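Local structure of endo-1,3-beta-glucanase, family GH16 (Zobellia galactanivorans, 4BPZ) at residues Gln148-Phe160 / Gln171-Ser183. The protein probably hydrolyses internal beta-1,3-glucosidic linkages of glucans such as algal laminarin, this chain being its calcium-binding family 16 glycoside hydrolase domain. The protein carries 1 engineered substitution. Sequence-based numbering, arbitrary orientation. Where two conformers were deposited one is given.
Sequences QNGWDKESTIAHF and QNLGGTTPITNAS
The carbonyl oxygen of Lys153 is held by two donors: Gln148 NE2 reaches it at 3.0 Å in a weak bond, and a water donates to it while accepting from Ala182 N. The same NE2 gives a second, sounder bond to Ser155 O, 2.9 Å away, although it arrives above that carbonyl plane. Two acceptors thus fix the rotation of the amide, which lies across Ile179 with NE2 3.7 Å from CG2. The methyl sits there because CG1 of Ile179 is anti to the backbone N (chi1 -171°), leaving CG2 between N and the carbonyl carbon; from the neighbouring strand, Thr156 CG2 meets both CG2 and CD1 of this isoleucine at 3.7 Å.

From here the two strands run as an antiparallel hairpin in the beta-sandwich of the concanavalin-like GH16 fold, the N-to-C directions of these two segments lying 155° apart. Paired bonds between Thr156 and Thr177, Ala158 and Gly175, and Phe160 and Leu173 set the register, the shortest being Phe160 N to Leu173 O at 2.8 Å. Thr156 and Thr177 lie side by side and point the same way, OG1 of the former touching CG2 of the latter at 3.3 Å. Their face also carries Ala158 and Phe160, packed against strands 197-202 and 205-211.

On the other face Ile157 CG1 brushes Thr176 CG2, and farther along His159 pairs with Gly174 without hydrogen bonds between them. The His159 side chain stands about 6 Å from a bound alpha-D-glucopyranose.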
ATOM      1  N   GLN A 148       3.936   4.955   6.910  1.00 12.08           N
ATOM      2  CA  GLN A 148       4.305   5.925   7.934  1.00 11.65           C
ATOM      3  C   GLN A 148       3.116   6.215   8.757  1.00 11.31           C
ATOM      4  O   GLN A 148       1.990   6.302   8.223  1.00 12.89           O
ATOM      5  CB  GLN A 148       4.858   7.232   7.340  1.00 16.06           C
ATOM      6  CG  GLN A 148       6.266   7.243   6.854  1.00 16.20           C
ATOM      7  CD  GLN A 148       6.817   8.636   6.854  1.00 15.42           C
ATOM      8  OE1 GLN A 148       6.249   9.588   6.241  1.00 14.54           O
ATOM      9  NE2 GLN A 148       7.970   8.769   7.419  1.00 13.79           N
ATOM     10  N   ASN A 149       3.294   6.339  10.070  1.00 12.32           N
ATOM     11  CA  ASN A 149       2.227   6.812  10.899  1.00 12.29           C
ATOM     12  C   ASN A 149       2.072   8.328  10.810  1.00 12.23           C
ATOM     13  O   ASN A 149       2.828   9.002  10.167  1.00 12.64           O
ATOM     14  CB  ASN A 149       2.355   6.275  12.349  1.00 13.27           C
ATOM     15  CG  ASN A 149       3.614   6.727  13.041  1.00 14.12           C
ATOM     16  OD1 ASN A 149       4.270   5.889  13.754  1.00 16.68           O
ATOM     17  ND2 ASN A 149       4.003   7.940  12.861  1.00 13.23           N
ATOM     18  N   GLY A 150       1.047   8.858  11.466  1.00 12.41           N
ATOM     19  CA  GLY A 150       0.691  10.268  11.332  1.00 13.43           C
ATOM     20  C   GLY A 150       1.507  11.177  12.203  1.00 13.49           C
ATOM     21  O   GLY A 150       1.581  12.383  11.902  1.00 16.69           O
ATOM     22  N   TRP A 151       2.173  10.634  13.226  1.00 13.49           N
ATOM     23  CA  TRP A 151       2.771  11.490  14.258  1.00 14.62           C
ATOM     24  C   TRP A 151       4.301  11.455  14.203  1.00 14.85           C
ATOM     25  O   TRP A 151       4.938  12.221  14.939  1.00 16.46           O
ATOM     26  CB  TRP A 151       2.305  11.077  15.633  1.00 15.66           C
ATOM     27  CG  TRP A 151       2.580   9.604  15.929  1.00 15.67           C
ATOM     28  CD1 TRP A 151       3.702   9.040  16.437  1.00 17.85           C
ATOM     29  CD2 TRP A 151       1.632   8.520  15.743  1.00 15.02           C
ATOM     30  NE1 TRP A 151       3.551   7.665  16.513  1.00 17.95           N
ATOM     31  CE2 TRP A 151       2.285   7.308  16.139  1.00 15.83           C
ATOM     32  CE3 TRP A 151       0.328   8.466  15.295  1.00 16.49           C
ATOM     33  CZ2 TRP A 151       1.598   6.051  16.139  1.00 15.96           C
ATOM     34  CZ3 TRP A 151      -0.324   7.247  15.286  1.00 16.56           C
ATOM     35  CH2 TRP A 151       0.287   6.089  15.710  1.00 16.57           C
ATOM     36  N   ASP A 152       4.931  10.604  13.384  1.00 14.74           N
ATOM     37  CA  ASP A 152       6.385  10.503  13.339  1.00 15.58           C
ATOM     38  C   ASP A 152       6.789  10.318  11.891  1.00 14.27           C
ATOM     39  O   ASP A 152       6.928   9.202  11.395  1.00 16.19           O
ATOM     40  CB  ASP A 152       6.904   9.382  14.202  1.00 17.26           C
ATOM     41  CG  ASP A 152       8.422   9.179  14.089  1.00 18.76           C
ATOM     42  OD1 ASP A 152       9.103  10.070  13.538  1.00 19.65           O
ATOM     43  OD2 ASP A 152       8.909   8.125  14.589  1.00 24.75           O
ATOM     44  N   LYS A 153       7.019  11.447  11.236  1.00 14.07           N
ATOM     45  CA  LYS A 153       7.422  11.390   9.820  1.00 14.10           C
ATOM     46  C   LYS A 153       8.876  11.196   9.655  1.00 14.21           C
ATOM     47  O   LYS A 153       9.353  11.177   8.493  1.00 15.40           O
ATOM     48  CB  LYS A 153       6.923  12.683   9.071  1.00 15.03           C
ATOM     49  CG  LYS A 153       5.403  12.923   9.175  1.00 14.92           C
ATOM     50  CD  LYS A 153       4.614  11.659   8.667  1.00 13.71           C
ATOM     51  CE  LYS A 153       3.146  12.032   8.426  1.00 13.07           C
ATOM     52  NZ  LYS A 153       2.440  10.759   7.979  1.00 12.32           N
ATOM     53  N   GLU A 154       9.594  10.961  10.729  1.00 14.59           N
ATOM     54  CA  GLU A 154      11.036  10.702  10.650  1.00 15.65           C
ATOM     55  C   GLU A 154      11.433   9.197  10.780  1.00 16.00           C
ATOM     56  O   GLU A 154      12.588   8.881  10.898  1.00 16.98           O
ATOM     57  CB  GLU A 154      11.735  11.538  11.759  1.00 18.95           C
ATOM     58  CG  GLU A 154      11.664  13.047  11.515  1.00 20.05           C
ATOM     59  CD  GLU A 154      10.284  13.668  11.518  1.00 21.63           C
ATOM     60  OE1 GLU A 154       9.559  13.470  12.537  0.50 23.90           O
ATOM     61  OE2 GLU A 154       9.985  14.428  10.535  0.50 21.09           O
ATOM     62  N   SER A 155      10.403   8.329  10.707  1.00 15.27           N
ATOM     63  CA  SER A 155      10.698   6.937  10.607  0.50 15.04           C
ATOM     64  C   SER A 155       9.690   6.270   9.651  1.00 13.93           C
ATOM     65  O   SER A 155       8.597   6.752   9.398  1.00 13.97           O
ATOM     66  CB  SER A 155      10.711   6.333  12.025  0.50 18.74           C
ATOM     67  OG  SER A 155      10.039   5.160  12.177  0.50 21.25           O
ATOM     68  N   THR A 156      10.120   5.166   9.087  1.00 14.47           N
ATOM     69  CA  THR A 156       9.256   4.340   8.241  1.00 15.16           C
ATOM     70  C   THR A 156       9.110   2.965   8.882  1.00 14.30           C
ATOM     71  O   THR A 156       9.981   2.507   9.637  1.00 16.56           O
ATOM     72  CB  THR A 156       9.793   4.207   6.780  1.00 16.95           C
ATOM     73  OG1 THR A 156      10.950   3.412   6.731  1.00 18.66           O
ATOM     74  CG2 THR A 156      10.049   5.551   6.139  1.00 19.27           C
ATOM     75  N   ILE A 157       8.058   2.307   8.442  1.00 13.90           N
ATOM     76  CA  ILE A 157       7.696   1.007   8.938  1.00 13.78           C
ATOM     77  C   ILE A 157       7.684  -0.022   7.854  1.00 13.63           C
ATOM     78  O   ILE A 157       7.271   0.278   6.683  1.00 14.71           O
ATOM     79  CB  ILE A 157       6.230   1.121   9.413  1.00 15.42           C
ATOM     80  CG1 ILE A 157       6.121   2.060  10.657  1.00 17.75           C
ATOM     81  CG2 ILE A 157       5.593  -0.250   9.647  1.00 21.25           C
ATOM     82  CD1 ILE A 157       4.691   2.589  10.858  1.00 18.73           C
ATOM     83  N   ALA A 158       8.125  -1.234   8.141  1.00 13.95           N
ATOM     84  CA  ALA A 158       7.974  -2.434   7.229  1.00 15.45           C
ATOM     85  C   ALA A 158       7.378  -3.437   8.179  1.00 13.50           C
ATOM     86  O   ALA A 158       7.810  -3.652   9.234  1.00 18.40           O
ATOM     87  CB  ALA A 158       9.358  -2.968   6.774  1.00 17.82           C
ATOM     88  N   HIS A 159       6.355  -4.144   7.781  0.50 19.57           N
ATOM     89  CA  HIS A 159       5.656  -5.085   8.656  0.50 16.86           C
ATOM     90  C   HIS A 159       4.792  -6.157   8.014  0.50 15.71           C
ATOM     91  O   HIS A 159       4.018  -5.864   7.151  0.50 18.76           O
ATOM     92  CB  HIS A 159       4.607  -4.329   9.302  0.50 20.52           C
ATOM     93  CG  HIS A 159       4.575  -4.553  10.703  0.50 17.80           C
ATOM     94  ND1 HIS A 159       3.767  -5.408  11.361  0.50 23.76           N
ATOM     95  CD2 HIS A 159       5.350  -3.929  11.658  0.50 16.61           C
ATOM     96  CE1 HIS A 159       4.041  -5.282  12.705  0.50 16.73           C
ATOM     97  NE2 HIS A 159       4.950  -4.381  12.870  0.50 21.31           N
ATOM     98  N   PHE A 160       4.904  -7.365   8.452  1.00 12.44           N
ATOM     99  CA  PHE A 160       4.248  -8.523   7.893  1.00 11.86           C
ATOM    100  C   PHE A 160       3.071  -8.913   8.739  1.00 12.10           C
ATOM    101  O   PHE A 160       3.188  -8.885   9.983  1.00 14.09           O
ATOM    102  CB  PHE A 160       5.284  -9.695   7.817  1.00 12.60           C
ATOM    103  CG  PHE A 160       6.454  -9.420   6.944  1.00 12.64           C
ATOM    104  CD1 PHE A 160       7.579  -8.716   7.361  1.00 13.59           C
ATOM    105  CD2 PHE A 160       6.418  -9.854   5.574  1.00 14.30           C
ATOM    106  CE1 PHE A 160       8.633  -8.449   6.490  1.00 13.90           C
ATOM    107  CE2 PHE A 160       7.468  -9.603   4.747  1.00 14.49           C
ATOM    108  CZ  PHE A 160       8.584  -8.897   5.168  1.00 14.19           C
ATOM    109  N   GLN A 171       0.038 -13.596  13.154  1.00 22.90           N
ATOM    110  CA  GLN A 171       1.403 -13.125  13.379  1.00 22.87           C
ATOM    111  C   GLN A 171       1.509 -11.719  12.813  1.00 18.17           C
ATOM    112  O   GLN A 171       0.984 -11.449  11.718  1.00 16.65           O
ATOM    113  CB  GLN A 171       2.453 -13.986  12.608  1.00 25.49           C
ATOM    114  CG  GLN A 171       2.377 -15.533  12.699  1.00 30.98           C
ATOM    115  CD  GLN A 171       2.951 -15.979  13.960  1.00 35.33           C
ATOM    116  OE1 GLN A 171       2.288 -16.638  14.719  1.00 58.54           O
ATOM    117  NE2 GLN A 171       4.208 -15.596  14.213  1.00 37.42           N
ATOM    118  N   ASN A 172       2.249 -10.860  13.505  1.00 18.25           N
ATOM    119  CA  ASN A 172       2.426  -9.456  13.041  1.00 18.74           C
ATOM    120  C   ASN A 172       3.735  -9.022  13.541  1.00 18.47           C
ATOM    121  O   ASN A 172       3.933  -8.931  14.755  1.00 24.21           O
ATOM    122  CB  ASN A 172       1.237  -8.671  13.701  1.00 27.62           C
ATOM    123  CG  ASN A 172       1.354  -7.166  13.743  1.00 27.75           C
ATOM    124  OD1 ASN A 172       2.067  -6.571  12.970  1.00 24.96           O
ATOM    125  ND2 ASN A 172       0.474  -6.540  14.543  1.00 43.24           N
ATOM    126  N   LEU A 173       4.680  -8.742  12.683  1.00 16.64           N
ATOM    127  CA  LEU A 173       6.012  -8.338  13.145  1.00 16.32           C
ATOM    128  C   LEU A 173       6.693  -7.554  12.085  1.00 14.17           C
ATOM    129  O   LEU A 173       6.294  -7.607  10.926  1.00 15.53           O
ATOM    130  CB  LEU A 173       6.869  -9.497  13.707  1.00 21.41           C
ATOM    131  CG  LEU A 173       6.807 -10.745  12.858  1.00 21.00           C
ATOM    132  CD1 LEU A 173       7.478 -10.591  11.555  1.00 23.49           C
ATOM    133  CD2 LEU A 173       7.539 -11.864  13.600  1.00 26.74           C
ATOM    134  N   GLY A 174       7.725  -6.838  12.442  1.00 14.11           N
ATOM    135  CA  GLY A 174       8.475  -6.079  11.508  1.00 14.50           C
ATOM    136  C   GLY A 174       9.441  -5.164  12.181  1.00 13.97           C
ATOM    137  O   GLY A 174       9.873  -5.386  13.296  1.00 14.36           O
ATOM    138  N   GLY A 175       9.808  -4.096  11.466  1.00 14.44           N
ATOM    139  CA  GLY A 175      10.802  -3.145  11.953  1.00 15.71           C
ATOM    140  C   GLY A 175      10.486  -1.746  11.498  1.00 14.29           C
ATOM    141  O   GLY A 175       9.518  -1.482  10.760  1.00 14.79           O
ATOM    142  N   THR A 176      11.339  -0.838  11.902  1.00 15.83           N
ATOM    143  CA  THR A 176      11.255   0.569  11.491  1.00 16.90           C
ATOM    144  C   THR A 176      12.666   1.064  11.173  1.00 16.03           C
ATOM    145  O   THR A 176      13.681   0.437  11.576  1.00 18.00           O
ATOM    146  CB  THR A 176      10.691   1.552  12.564  1.00 20.97           C
ATOM    147  OG1 THR A 176      11.607   1.523  13.661  1.00 22.97           O
ATOM    148  CG2 THR A 176       9.331   1.147  12.940  1.00 21.02           C
ATOM    149  N   THR A 177      12.756   2.163  10.502  1.00 17.28           N
ATOM    150  CA  THR A 177      14.034   2.744  10.214  1.00 18.65           C
ATOM    151  C   THR A 177      13.942   4.218  10.134  1.00 16.31           C
ATOM    152  O   THR A 177      12.929   4.770   9.752  1.00 17.13           O
ATOM    153  CB  THR A 177      14.640   2.129   8.917  1.00 19.04           C
ATOM    154  OG1 THR A 177      16.054   2.173   8.981  1.00 25.81           O
ATOM    155  CG2 THR A 177      14.060   2.731   7.624  1.00 19.03           C
ATOM    156  N   PRO A 178      14.994   4.956  10.492  1.00 17.61           N
ATOM    157  CA  PRO A 178      14.928   6.424  10.391  1.00 18.58           C
ATOM    158  C   PRO A 178      14.926   6.865   8.958  1.00 18.25           C
ATOM    159  O   PRO A 178      15.551   6.267   8.045  1.00 19.18           O
ATOM    160  CB  PRO A 178      16.211   6.910  11.121  1.00 20.88           C
ATOM    161  CG  PRO A 178      16.786   5.799  11.778  1.00 24.46           C
ATOM    162  CD  PRO A 178      16.147   4.526  11.309  1.00 19.81           C
ATOM    163  N   ILE A 179      14.261   7.959   8.685  1.00 17.94           N
ATOM    164  CA  ILE A 179      14.266   8.570   7.360  1.00 18.69           C
ATOM    165  C   ILE A 179      14.379  10.066   7.479  1.00 18.95           C
ATOM    166  O   ILE A 179      13.817  10.649   8.435  1.00 19.19           O
ATOM    167  CB  ILE A 179      12.956   8.191   6.553  1.00 17.06           C
ATOM    168  CG1 ILE A 179      13.039   8.635   5.063  1.00 18.34           C
ATOM    169  CG2 ILE A 179      11.700   8.671   7.179  1.00 16.00           C
ATOM    170  CD1 ILE A 179      12.000   8.024   4.135  1.00 17.08           C
ATOM    171  N   THR A 180      15.100  10.680   6.550  1.00 19.93           N
ATOM    172  CA  THR A 180      15.265  12.129   6.461  1.00 22.61           C
ATOM    173  C   THR A 180      14.568  12.695   5.245  1.00 19.40           C
ATOM    174  O   THR A 180      14.685  12.142   4.150  1.00 20.60           O
ATOM    175  CB  THR A 180      16.786  12.482   6.325  1.00 32.28           C
ATOM    176  OG1 THR A 180      17.362  12.070   7.549  1.00 38.30           O
ATOM    177  CG2 THR A 180      17.023  13.978   6.015  1.00 32.47           C
ATOM    178  N   ASN A 181      13.809  13.754   5.452  1.00 19.79           N
ATOM    179  CA  ASN A 181      13.141  14.443   4.371  1.00 20.89           C
ATOM    180  C   ASN A 181      12.305  13.508   3.509  1.00 20.17           C
ATOM    181  O   ASN A 181      12.382  13.544   2.297  1.00 17.95           O
ATOM    182  CB  ASN A 181      14.197  15.200   3.517  1.00 23.04           C
ATOM    183  CG  ASN A 181      13.572  16.300   2.653  1.00 26.41           C
ATOM    184  OD1 ASN A 181      12.376  16.651   2.803  1.00 28.02           O
ATOM    185  ND2 ASN A 181      14.345  16.816   1.727  1.00 28.58           N
ATOM    186  N   ALA A 182      11.425  12.722   4.171  1.00 16.62           N
ATOM    187  CA  ALA A 182      10.608  11.791   3.408  1.00 15.92           C
ATOM    188  C   ALA A 182       9.689  12.466   2.448  1.00 14.54           C
ATOM    189  O   ALA A 182       9.278  11.846   1.457  1.00 16.08           O
ATOM    190  CB  ALA A 182       9.830  10.930   4.400  1.00 16.78           C
ATOM    191  N   SER A 183       9.265  13.695   2.754  1.00 15.42           N
ATOM    192  CA  SER A 183       8.284  14.414   1.971  1.00 16.53           C
ATOM    193  C   SER A 183       8.941  15.274   0.893  1.00 18.47           C
ATOM    194  O   SER A 183       8.318  15.514  -0.154  1.00 21.53           O
ATOM    195  CB  SER A 183       7.316  15.219   2.857  1.00 17.27           C
ATOM    196  OG  SER A 183       7.966  16.287   3.465  1.00 24.98           O
TER
HETATM  197  O   HOH W   1      11.329  12.492   7.070  1.00 21.57           O